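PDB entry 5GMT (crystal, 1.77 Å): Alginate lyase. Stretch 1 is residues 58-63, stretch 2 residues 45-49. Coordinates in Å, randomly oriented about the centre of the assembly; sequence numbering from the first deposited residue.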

ATOM      1  N   ALA A  58     -15.267  -5.810   8.782  1.00  6.80           N
ATOM      2  CA  ALA A  58     -14.149  -5.443   7.930  1.00  8.74           C
ATOM      3  C   ALA A  58     -14.571  -4.723   6.667  1.00  7.60           C
ATOM      4  O   ALA A  58     -15.657  -4.935   6.146  1.00  8.71           O
ATOM      5  CB  ALA A  58     -13.360  -6.690   7.559  1.00  5.98           C
ATOM      6  N   LEU A  59     -13.670  -3.898   6.156  1.00  7.17           N
ATOM      7  CA  LEU A  59     -13.832  -3.307   4.837  1.00  9.85           C
ATOM      8  C   LEU A  59     -13.620  -4.389   3.799  1.00  6.80           C
ATOM      9  O   LEU A  59     -12.556  -5.008   3.772  1.00  7.79           O
ATOM     10  CB  LEU A  59     -12.831  -2.163   4.642  1.00  6.58           C
ATOM     11  CG  LEU A  59     -12.769  -1.547   3.250  1.00  5.40           C
ATOM     12  CD1 LEU A  59     -14.089  -0.883   2.907  1.00  8.74           C
ATOM     13  CD2 LEU A  59     -11.596  -0.549   3.182  1.00  6.88           C
ATOM     14  N   ARG A  60     -14.624  -4.651   2.961  1.00  7.48           N
ATOM     15  CA  ARG A  60     -14.493  -5.738   1.994  1.00  7.10           C
ATOM     16  C   ARG A  60     -14.431  -5.187   0.590  1.00  6.21           C
ATOM     17  O   ARG A  60     -15.248  -4.358   0.205  1.00  6.99           O
ATOM     18  CB  ARG A  60     -15.652  -6.745   2.101  1.00  7.10           C
ATOM     19  CG  ARG A  60     -15.395  -8.036   1.320  1.00  9.21           C
ATOM     20  CD  ARG A  60     -16.640  -8.930   1.216  1.00  9.30           C
ATOM     21  NE  ARG A  60     -17.568  -8.434   0.195  1.00  6.54           N
ATOM     22  CZ  ARG A  60     -18.715  -9.023  -0.143  1.00  9.79           C
ATOM     23  NH1 ARG A  60     -19.109 -10.139   0.457  1.00  9.87           N
ATOM     24  NH2 ARG A  60     -19.472  -8.488  -1.096  1.00  9.03           N
ATOM     25  N   ILE A  61     -13.450  -5.662  -0.165  1.00  5.99           N
ATOM     26  CA  ILE A  61     -13.285  -5.279  -1.557  1.00  7.55           C
ATOM     27  C   ILE A  61     -13.513  -6.492  -2.451  1.00  6.66           C
ATOM     28  O   ILE A  61     -12.901  -7.547  -2.253  1.00  6.33           O
ATOM     29  CB  ILE A  61     -11.869  -4.710  -1.833  1.00  8.71           C
ATOM     30  CG1 ILE A  61     -11.512  -3.606  -0.828  1.00  7.33           C
ATOM     31  CG2 ILE A  61     -11.772  -4.234  -3.286  1.00  7.53           C
ATOM     32  CD1 ILE A  61     -12.450  -2.399  -0.855  1.00  6.09           C
ATOM     33  N   PHE A  62     -14.377  -6.320  -3.447  1.00  5.15           N
ATOM     34  CA  PHE A  62     -14.709  -7.364  -4.391  1.00  8.45           C
ATOM     35  C   PHE A  62     -13.989  -7.138  -5.725  1.00  9.13           C
ATOM     36  O   PHE A  62     -14.039  -6.040  -6.273  1.00  9.57           O
ATOM     37  CB  PHE A  62     -16.225  -7.403  -4.594  1.00  6.81           C
ATOM     38  CG  PHE A  62     -16.665  -8.238  -5.751  1.00  9.46           C
ATOM     39  CD1 PHE A  62     -16.328  -9.580  -5.817  1.00 10.65           C
ATOM     40  CD2 PHE A  62     -17.438  -7.691  -6.761  1.00  8.93           C
ATOM     41  CE1 PHE A  62     -16.749 -10.368  -6.870  1.00 12.25           C
ATOM     42  CE2 PHE A  62     -17.862  -8.468  -7.826  1.00 12.35           C
ATOM     43  CZ  PHE A  62     -17.521  -9.808  -7.879  1.00 12.56           C
ATOM     44  N   TYR A  63     -13.299  -8.170  -6.216  1.00  6.71           N
ATOM     45  CA  TYR A  63     -12.706  -8.146  -7.543  1.00  7.60           C
ATOM     46  C   TYR A  63     -13.411  -9.183  -8.396  1.00  9.84           C
ATOM     47  O   TYR A  63     -13.283 -10.394  -8.172  1.00  8.12           O
ATOM     48  CB  TYR A  63     -11.198  -8.450  -7.527  1.00  8.22           C
ATOM     49  CG  TYR A  63     -10.414  -7.908  -6.352  1.00  8.04           C
ATOM     50  CD1 TYR A  63      -9.618  -6.761  -6.474  1.00  8.12           C
ATOM     51  CD2 TYR A  63     -10.442  -8.560  -5.125  1.00  8.42           C
ATOM     52  CE1 TYR A  63      -8.900  -6.285  -5.392  1.00  6.08           C
ATOM     53  CE2 TYR A  63      -9.738  -8.091  -4.046  1.00  7.40           C
ATOM     54  CZ  TYR A  63      -8.959  -6.955  -4.183  1.00  8.27           C
ATOM     55  OH  TYR A  63      -8.253  -6.504  -3.104  1.00  6.53           O
TER
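Stretch 2 45-49: DSIST

The two stretches are held together chiefly by backbone hydrogen bonds, supplemented by one from a serine hydroxyl. Arg60 and Ser48 form the central pair and bond in both directions: Arg60 N donates to Ser48 O at 2.8 Å, and Ser48 N donates to Arg60 O at 2.9 Å, both nearly linear. This reciprocal pattern marks a hydrogen-bonded antiparallel pair, with the CA atoms of Arg60 and Ser48 5.0 Å apart. Two residues further along stretch 1, Ser46 engages Phe62 twice. Phe62 N donates to Ser46 O at 3.0 Å, while the hydroxyl Ser46 OG donates to Phe62 O at 2.7 Å; here a side chain supplies the donor for the carbonyl, and the ladder is carried past the end of the regular pairing.

Stretch 2 enters as the end of a 3-10 segment, Asp45 and Ser46, the latter with phi/psi of -97/-6°. From Ile47 it becomes extended and runs as a strand through Thr49. Stretch 1 is strand throughout. The N-to-C directions of the two strands make an angle of 140°, antiparallel but appreciably splayed, and their axes approach to 4.5 Å. Leu59 faces Thr49 and Ile61 faces Ile47 as non-hydrogen-bonded pairs, with CA-CA distances of 4.8 and 5.1 Å. Weaker CA-H...O contacts accompany the ladder: Thr49 CA lies 3.2 Å from Ala58 O, and Ile61 CA lies 3.4 Å from Ser46 O. The latter carbonyl therefore receives both the Phe62 amide and this CA-H.

A water extends the polar network on the side of the sheet that carries the Arg60 and Ser48 side chains. It donates to Ser46 O and accepts from Arg60 NE, each at 2.9 Å from the water oxygen, and so ties the arginine side chain to the start of stretch 2. The guanidinium lies obliquely to Ser48 CB, which is 4.3 Å from Arg60 NH2.

The other face is largely apolar, bearing Leu59, Ile61, Ile47 and Thr49. Ile47, with chi1 m and chi2 t, meets Leu59 and Ile61: its CG2 is 3.8 Å from Leu59 CD1, and its CG1 is 3.9 Å from Ile61 CD1. The ends of Leu59 and Ile61 come nearer to stretch 2 than their CA-to-CB bonds would suggest, which lets them pack on this one residue. At the periphery, Tyr63 points away and Asp45 makes no direct contact. Together the stretches bury 404 Å².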

ATOM      1  N   ASP A  45     -18.465   0.567  -6.389  1.00 10.62           N
ATOM      2  CA  ASP A  45     -19.159  -0.686  -6.711  1.00  9.11           C
ATOM      3  C   ASP A  45     -18.460  -1.943  -6.161  1.00 10.08           C
ATOM      4  O   ASP A  45     -19.079  -3.008  -6.079  1.00  8.14           O
ATOM      5  CB  ASP A  45     -19.372  -0.798  -8.238  1.00  8.34           C
ATOM      6  CG  ASP A  45     -18.062  -0.958  -9.028  1.00 13.37           C
ATOM      7  OD1 ASP A  45     -18.133  -1.175 -10.260  1.00 15.54           O
ATOM      8  OD2 ASP A  45     -16.970  -0.888  -8.435  1.00 13.20           O
ATOM      9  N   SER A  46     -17.190  -1.822  -5.770  1.00  7.09           N
ATOM     10  CA  SER A  46     -16.450  -2.933  -5.167  1.00  6.92           C
ATOM     11  C   SER A  46     -16.425  -2.899  -3.642  1.00  6.73           C
ATOM     12  O   SER A  46     -15.943  -3.837  -3.003  1.00  7.27           O
ATOM     13  CB  SER A  46     -15.005  -2.946  -5.681  1.00  7.35           C
ATOM     14  OG  SER A  46     -14.924  -3.592  -6.933  1.00  7.33           O
ATOM     15  N   ILE A  47     -16.945  -1.828  -3.052  1.00  6.11           N
ATOM     16  CA  ILE A  47     -16.800  -1.631  -1.612  1.00  7.65           C
ATOM     17  C   ILE A  47     -18.027  -2.089  -0.834  1.00  6.50           C
ATOM     18  O   ILE A  47     -19.163  -1.721  -1.158  1.00  9.65           O
ATOM     19  CB  ILE A  47     -16.506  -0.149  -1.285  1.00  9.43           C
ATOM     20  CG1 ILE A  47     -15.128   0.223  -1.851  1.00  7.69           C
ATOM     21  CG2 ILE A  47     -16.568   0.103   0.237  1.00  7.20           C
ATOM     22  CD1 ILE A  47     -14.731   1.681  -1.642  1.00 10.38           C
ATOM     23  N   SER A  48     -17.783  -2.902   0.187  1.00  5.09           N
ATOM     24  CA  SER A  48     -18.836  -3.308   1.105  1.00  8.06           C
ATOM     25  C   SER A  48     -18.212  -3.627   2.459  1.00  8.55           C
ATOM     26  O   SER A  48     -17.050  -3.290   2.716  1.00  7.89           O
ATOM     27  CB  SER A  48     -19.599  -4.513   0.554  1.00 11.07           C
ATOM     28  OG  SER A  48     -20.779  -4.741   1.315  1.00 15.78           O
ATOM     29  N   THR A  49     -18.980  -4.274   3.330  1.00  7.83           N
ATOM     30  CA  THR A  49     -18.492  -4.618   4.663  1.00  8.58           C
ATOM     31  C   THR A  49     -18.906  -6.041   4.999  1.00 10.61           C
ATOM     32  O   THR A  49     -19.904  -6.531   4.472  1.00 10.84           O
ATOM     33  CB  THR A  49     -19.047  -3.672   5.739  1.00  7.26           C
ATOM     34  OG1 THR A  49     -20.452  -3.909   5.892  1.00 12.79           O
ATOM     35  CG2 THR A  49     -18.814  -2.208   5.370  1.00 10.47           C
TER
HETATM   36  O   HOH W   1     -17.026  -6.012  -1.372  1.00 11.09           O